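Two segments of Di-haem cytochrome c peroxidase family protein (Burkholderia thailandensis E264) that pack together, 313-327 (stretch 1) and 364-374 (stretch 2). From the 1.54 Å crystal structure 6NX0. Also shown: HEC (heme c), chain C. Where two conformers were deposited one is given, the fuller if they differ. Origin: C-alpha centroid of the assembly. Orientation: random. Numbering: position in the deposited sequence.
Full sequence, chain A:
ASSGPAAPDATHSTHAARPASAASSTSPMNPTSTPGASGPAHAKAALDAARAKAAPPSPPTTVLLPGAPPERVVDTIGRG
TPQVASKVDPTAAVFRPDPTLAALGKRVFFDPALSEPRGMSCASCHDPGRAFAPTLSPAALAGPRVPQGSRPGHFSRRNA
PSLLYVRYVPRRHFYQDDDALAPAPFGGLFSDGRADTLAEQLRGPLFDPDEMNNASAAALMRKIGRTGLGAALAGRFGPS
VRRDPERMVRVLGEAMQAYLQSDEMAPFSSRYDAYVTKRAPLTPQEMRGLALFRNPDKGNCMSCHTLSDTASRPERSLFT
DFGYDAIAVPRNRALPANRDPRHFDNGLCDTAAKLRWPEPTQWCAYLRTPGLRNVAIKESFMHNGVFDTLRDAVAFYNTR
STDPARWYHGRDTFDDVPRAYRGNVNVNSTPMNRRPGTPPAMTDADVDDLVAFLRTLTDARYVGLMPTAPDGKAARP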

# COMPACT_ATOMS: atom_id res chain seq x y z
N ARG A 313 -17.24 7.95 -13.00
CA ARG A 313 -16.95 8.00 -11.56
C ARG A 313 -15.55 7.45 -11.30
O ARG A 313 -15.37 6.22 -11.25
CB ARG A 313 -18.00 7.23 -10.76
CG ARG A 313 -19.38 7.88 -10.82
N PRO A 314 -14.55 8.30 -11.14
CA PRO A 314 -13.17 7.81 -10.95
C PRO A 314 -12.98 6.82 -9.79
O PRO A 314 -12.05 6.01 -9.86
CB PRO A 314 -12.40 9.11 -10.71
CG PRO A 314 -13.44 10.10 -10.27
CD PRO A 314 -14.57 9.77 -11.17
N GLU A 315 -13.80 6.86 -8.73
CA GLU A 315 -13.54 5.95 -7.62
C GLU A 315 -13.85 4.51 -7.94
O GLU A 315 -13.53 3.64 -7.13
CB GLU A 315 -14.31 6.30 -6.35
CG GLU A 315 -14.77 7.72 -6.26
CD GLU A 315 -16.05 7.93 -7.03
OE1 GLU A 315 -17.03 7.22 -6.72
OE2 GLU A 315 -16.06 8.77 -7.97
N ARG A 316 -14.48 4.21 -9.08
CA ARG A 316 -14.56 2.83 -9.51
C ARG A 316 -13.26 2.35 -10.15
O ARG A 316 -13.20 1.22 -10.63
CB ARG A 316 -15.74 2.64 -10.47
CG ARG A 316 -17.13 2.75 -9.79
CD ARG A 316 -18.29 2.28 -10.70
NE ARG A 316 -19.55 2.04 -9.98
CZ ARG A 316 -19.74 1.08 -9.08
NH1 ARG A 316 -18.74 0.27 -8.75
NH2 ARG A 316 -20.92 0.93 -8.48
N SER A 317 -12.20 3.18 -10.15
CA SER A 317 -10.90 2.78 -10.70
C SER A 317 -9.86 3.07 -9.63
O SER A 317 -9.14 4.07 -9.68
CB SER A 317 -10.58 3.49 -11.99
OG SER A 317 -11.48 3.09 -13.01
N LEU A 318 -9.75 2.15 -8.68
CA LEU A 318 -8.73 2.26 -7.65
C LEU A 318 -7.54 1.36 -7.93
O LEU A 318 -6.52 1.45 -7.23
CB LEU A 318 -9.32 1.95 -6.27
CG LEU A 318 -10.44 2.90 -5.83
CD1 LEU A 318 -11.08 2.48 -4.53
CD2 LEU A 318 -9.93 4.34 -5.73
N PHE A 319 -7.61 0.52 -8.97
CA PHE A 319 -6.50 -0.31 -9.43
C PHE A 319 -6.08 -1.32 -8.37
O PHE A 319 -4.91 -1.72 -8.29
CB PHE A 319 -5.35 0.58 -9.91
CG PHE A 319 -5.74 1.35 -11.14
CD1 PHE A 319 -5.63 0.76 -12.39
CD2 PHE A 319 -6.30 2.60 -11.04
CE1 PHE A 319 -6.04 1.46 -13.53
CE2 PHE A 319 -6.72 3.29 -12.18
CZ PHE A 319 -6.58 2.71 -13.41
N THR A 320 -7.06 -1.75 -7.60
CA THR A 320 -6.94 -2.85 -6.67
C THR A 320 -8.34 -3.18 -6.19
O THR A 320 -9.20 -2.30 -6.09
CB THR A 320 -6.05 -2.53 -5.46
OG1 THR A 320 -6.11 -3.67 -4.59
CG2 THR A 320 -6.50 -1.27 -4.73
N ASP A 321 -8.54 -4.46 -5.89
CA ASP A 321 -9.73 -4.91 -5.20
C ASP A 321 -9.51 -5.06 -3.70
O ASP A 321 -10.42 -5.50 -2.99
CB ASP A 321 -10.23 -6.24 -5.82
CG ASP A 321 -9.24 -7.39 -5.68
OD1 ASP A 321 -8.12 -7.21 -5.14
OD2 ASP A 321 -9.60 -8.51 -6.14
N PHE A 322 -8.34 -4.64 -3.21
CA PHE A 322 -7.92 -4.78 -1.81
C PHE A 322 -7.88 -6.23 -1.35
O PHE A 322 -7.87 -6.49 -0.14
CB PHE A 322 -8.81 -3.94 -0.89
CG PHE A 322 -8.87 -2.49 -1.31
CD1 PHE A 322 -7.79 -1.65 -1.06
CD2 PHE A 322 -9.95 -2.00 -2.00
CE1 PHE A 322 -7.82 -0.31 -1.48
CE2 PHE A 322 -9.97 -0.66 -2.42
CZ PHE A 322 -8.89 0.17 -2.14
N GLY A 323 -7.77 -7.14 -2.31
CA GLY A 323 -7.50 -8.54 -2.03
C GLY A 323 -6.03 -8.81 -1.89
O GLY A 323 -5.19 -7.91 -1.88
N TYR A 324 -5.71 -10.10 -1.77
CA TYR A 324 -4.36 -10.59 -1.48
C TYR A 324 -3.94 -11.61 -2.51
O TYR A 324 -4.73 -12.47 -2.92
CB TYR A 324 -4.31 -11.23 -0.07
CG TYR A 324 -4.43 -10.18 1.02
CD1 TYR A 324 -5.67 -9.64 1.39
CD2 TYR A 324 -3.29 -9.70 1.66
CE1 TYR A 324 -5.75 -8.64 2.35
CE2 TYR A 324 -3.37 -8.73 2.60
CZ TYR A 324 -4.59 -8.20 2.97
OH TYR A 324 -4.58 -7.21 3.93
N ASP A 325 -2.69 -11.53 -2.95
CA ASP A 325 -2.13 -12.58 -3.78
C ASP A 325 -0.63 -12.70 -3.56
O ASP A 325 -0.01 -11.91 -2.85
CB ASP A 325 -2.45 -12.32 -5.26
CG ASP A 325 -2.92 -13.59 -5.96
OD1 ASP A 325 -2.26 -14.65 -5.81
OD2 ASP A 325 -3.99 -13.53 -6.61
N ALA A 326 -0.07 -13.75 -4.14
CA ALA A 326 1.30 -14.18 -3.89
C ALA A 326 2.01 -14.21 -5.23
O ALA A 326 1.95 -15.21 -5.96
CB ALA A 326 1.32 -15.55 -3.21
N ILE A 327 2.70 -13.12 -5.58
CA ILE A 327 3.41 -13.06 -6.86
C ILE A 327 4.92 -13.27 -6.72
O ILE A 327 5.61 -13.38 -7.74
CB ILE A 327 3.11 -11.76 -7.64
CG1 ILE A 327 3.72 -10.51 -6.97
CG2 ILE A 327 1.60 -11.57 -7.81
CD1 ILE A 327 3.67 -9.25 -7.86
N CYS A 364 0.84 -17.70 3.62
CA CYS A 364 2.22 -17.23 3.54
C CYS A 364 2.55 -16.89 2.10
O CYS A 364 2.16 -17.60 1.17
CB CYS A 364 3.18 -18.27 4.12
SG CYS A 364 3.14 -18.41 5.95
N ALA A 365 3.25 -15.77 1.93
CA ALA A 365 3.64 -15.15 0.66
C ALA A 365 2.52 -14.29 0.06
O ALA A 365 2.76 -13.63 -0.96
CB ALA A 365 4.14 -16.15 -0.40
N TYR A 366 1.36 -14.21 0.69
CA TYR A 366 0.32 -13.32 0.21
C TYR A 366 0.52 -11.91 0.75
O TYR A 366 0.87 -11.73 1.92
CB TYR A 366 -1.06 -13.81 0.62
CG TYR A 366 -1.62 -14.94 -0.21
CD1 TYR A 366 -1.04 -16.21 -0.21
CD2 TYR A 366 -2.75 -14.74 -0.99
CE1 TYR A 366 -1.58 -17.24 -1.01
CE2 TYR A 366 -3.29 -15.74 -1.75
CZ TYR A 366 -2.71 -16.99 -1.75
OH TYR A 366 -3.28 -17.98 -2.54
N LEU A 367 0.25 -10.93 -0.10
CA LEU A 367 0.37 -9.51 0.22
C LEU A 367 -0.81 -8.78 -0.40
O LEU A 367 -1.37 -9.22 -1.41
CB LEU A 367 1.70 -8.95 -0.30
CG LEU A 367 2.94 -9.53 0.34
CD1 LEU A 367 4.16 -9.19 -0.52
CD2 LEU A 367 3.08 -8.97 1.76
N ARG A 368 -1.20 -7.66 0.20
CA ARG A 368 -2.35 -6.91 -0.31
C ARG A 368 -2.01 -6.27 -1.65
O ARG A 368 -0.99 -5.60 -1.79
CB ARG A 368 -2.80 -5.83 0.69
CG ARG A 368 -4.31 -5.49 0.56
CD ARG A 368 -4.78 -4.32 1.47
NE ARG A 368 -4.29 -3.07 0.91
CZ ARG A 368 -3.67 -2.10 1.56
NH1 ARG A 368 -3.49 -2.15 2.88
NH2 ARG A 368 -3.22 -1.07 0.87
N THR A 369 -2.87 -6.48 -2.64
CA THR A 369 -2.64 -5.90 -3.96
C THR A 369 -2.68 -4.38 -3.84
O THR A 369 -3.71 -3.83 -3.44
CB THR A 369 -3.68 -6.39 -4.93
OG1 THR A 369 -3.55 -7.82 -5.02
CG2 THR A 369 -3.47 -5.73 -6.28
N PRO A 370 -1.60 -3.67 -4.17
CA PRO A 370 -1.59 -2.22 -4.00
C PRO A 370 -2.29 -1.53 -5.15
O PRO A 370 -2.22 -1.98 -6.30
CB PRO A 370 -0.09 -1.88 -4.01
CG PRO A 370 0.49 -2.93 -4.90
CD PRO A 370 -0.30 -4.18 -4.67
N GLY A 371 -2.94 -0.41 -4.85
CA GLY A 371 -3.42 0.44 -5.92
C GLY A 371 -2.24 1.06 -6.63
O GLY A 371 -1.18 1.23 -6.05
N LEU A 372 -2.44 1.38 -7.91
CA LEU A 372 -1.38 1.84 -8.80
C LEU A 372 -1.43 3.33 -9.09
O LEU A 372 -0.62 3.82 -9.89
CB LEU A 372 -1.42 1.04 -10.12
CG LEU A 372 -1.25 -0.48 -9.93
CD1 LEU A 372 -1.23 -1.19 -11.28
CD2 LEU A 372 0.02 -0.78 -9.16
N ARG A 373 -2.36 4.08 -8.50
CA ARG A 373 -2.34 5.52 -8.71
C ARG A 373 -1.05 6.10 -8.16
O ARG A 373 -0.60 5.73 -7.07
CB ARG A 373 -3.55 6.19 -8.06
CG ARG A 373 -4.84 5.82 -8.82
CD ARG A 373 -6.09 6.23 -8.10
NE ARG A 373 -7.28 6.15 -8.95
CZ ARG A 373 -7.67 7.10 -9.79
NH1 ARG A 373 -6.93 8.20 -9.94
NH2 ARG A 373 -8.77 6.95 -10.52
N ASN A 374 -0.45 7.00 -8.94
CA ASN A 374 0.83 7.65 -8.66
C ASN A 374 2.01 6.69 -8.60
O ASN A 374 3.08 7.07 -8.12
CB ASN A 374 0.75 8.50 -7.40
CG ASN A 374 -0.23 9.61 -7.57
OD1 ASN A 374 0.01 10.53 -8.39
ND2 ASN A 374 -1.34 9.55 -6.86
FE HEC C . 0.52 -6.21 -9.79
CHA HEC C . 2.33 -4.94 -7.18
CHB HEC C . 1.71 -3.73 -11.85
CHC HEC C . -0.74 -7.84 -12.54
CHD HEC C . -0.99 -8.48 -7.74
NA HEC C . 1.73 -4.61 -9.54
C1A HEC C . 2.34 -4.25 -8.35
C2A HEC C . 3.19 -3.12 -8.64
C3A HEC C . 2.94 -2.73 -9.89
C4A HEC C . 2.02 -3.66 -10.49
CMA HEC C . 3.66 -1.64 -10.69
CAA HEC C . 4.03 -2.36 -7.59
CBA HEC C . 3.23 -1.24 -6.95
CGA HEC C . 3.92 -0.51 -5.82
O1A HEC C . 3.19 0.30 -5.17
O2A HEC C . 5.03 -0.91 -5.38
NB HEC C . 0.46 -5.86 -11.78
C1B HEC C . 0.97 -4.73 -12.42
C2B HEC C . 0.70 -4.85 -13.84
C3B HEC C . 0.09 -6.01 -14.06
C4B HEC C . -0.12 -6.64 -12.76
CMB HEC C . 1.05 -3.75 -14.88
CAB HEC C . -0.30 -6.67 -15.41
CBB HEC C . 0.96 -6.89 -16.28
NC HEC C . -0.70 -7.80 -10.08
C1C HEC C . -1.04 -8.34 -11.30
C2C HEC C . -1.83 -9.51 -11.05
C3C HEC C . -1.99 -9.64 -9.72
C4C HEC C . -1.25 -8.58 -9.08
CMC HEC C . -2.45 -10.34 -12.20
CAC HEC C . -2.96 -10.58 -8.99
CBC HEC C . -2.53 -12.04 -9.28
ND HEC C . 0.62 -6.59 -7.82
C1D HEC C . -0.10 -7.61 -7.18
C2D HEC C . 0.40 -7.73 -5.84
C3D HEC C . 1.47 -6.72 -5.68
C4D HEC C . 1.52 -6.01 -6.93
CMD HEC C . -0.05 -8.70 -4.76
CAD HEC C . 2.34 -6.48 -4.44
CBD HEC C . 3.51 -7.46 -4.49
CGD HEC C . 4.60 -7.05 -3.54
O1D HEC C . 4.54 -5.92 -3.00
O2D HEC C . 5.61 -7.80 -3.46
O HOH W 1 -5.99 -8.82 -5.85
O HOH W 2 -1.66 -17.95 -5.14

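Thr320 stitches the two stretches together through a single hydroxyl: its OG1 donates to Thr369 O across the contact at 2.7 Å and accepts from Phe322 N within its own stretch at 2.8 Å, so one atom both braces its own loop and ties it to the opposing backbone. Beyond this point the stretches run antiparallel as a very short sheet. Asp325 and Leu367 form the hydrogen-bonded pair, Asp325 N giving to Leu367 O at 3.1 Å and Leu367 N to Asp325 O at 2.9 Å. Tyr324 and Arg368 form the neighbouring non-hydrogen-bonded pair, and Thr369 N continues the ladder to Gly323 O at 2.8 Å, nearly linear at 169°. CA-H...O contacts fill the gaps, among them Tyr324 CA to Leu367 O at 3.3 Å and Ala326 CA to Ala365 O, also 3.3 Å.

Tyr324 and Arg368 share one face of the sheet. The aliphatic part of the arginine lies over the tyrosine ring, Arg368 CG sitting 4.0 Å from the centroid of the Tyr324 ring in a CH-pi contact, while its guanidinium nitrogens NH1 and NH2 bond elsewhere in the structure. A second CH-pi contact follows where the strands end: Ala326 CB rests 4.2 Å from the centroid of the Tyr366 ring, and the small methyl also meets Ala365, CB to CB at 4.0 Å. At the edge of the Tyr366 ring, near its plane, lies Tyr324 O, 3.6 Å from Tyr366 CD2; CD2 also lies 3.9 Å from Tyr324 CB.

Asp325 and Leu367 point to the other face, where heme c lies against both: Asp325 OD2 is 3.4 Å from HEC CBC, and Leu367 CD1 is 3.6 Å from HEC O2D. Pro370, directed away from stretch 1, brings its CD to 3.3 Å from HEC C3D. A water bridges the stretches nearby, its O 2.8 Å from Asp321 OD1, to which the water donates, and 2.8 Å from Thr369 OG1.

At the far end the bonding passes from backbone to side chain. Arg373 reaches back to Ser317 O, which accepts from both Arg373 NE at 2.9 Å and Arg373 NH2 at 3.0 Å; the carbonyl lies near the guanidinium plane, where these N-H groups point. Phe319 packs beside this arm, its CD2 4.2 Å from Arg373 CG and its CB 4.0 Å from Leu372 CB. Gly371 permits the close backbone approach here: an ideal CB on it would fall 2.8 Å from Leu318 O, a clash, whereas its CA instead makes a nearly straight CA-H...O contact to Phe319 O at 3.5 Å.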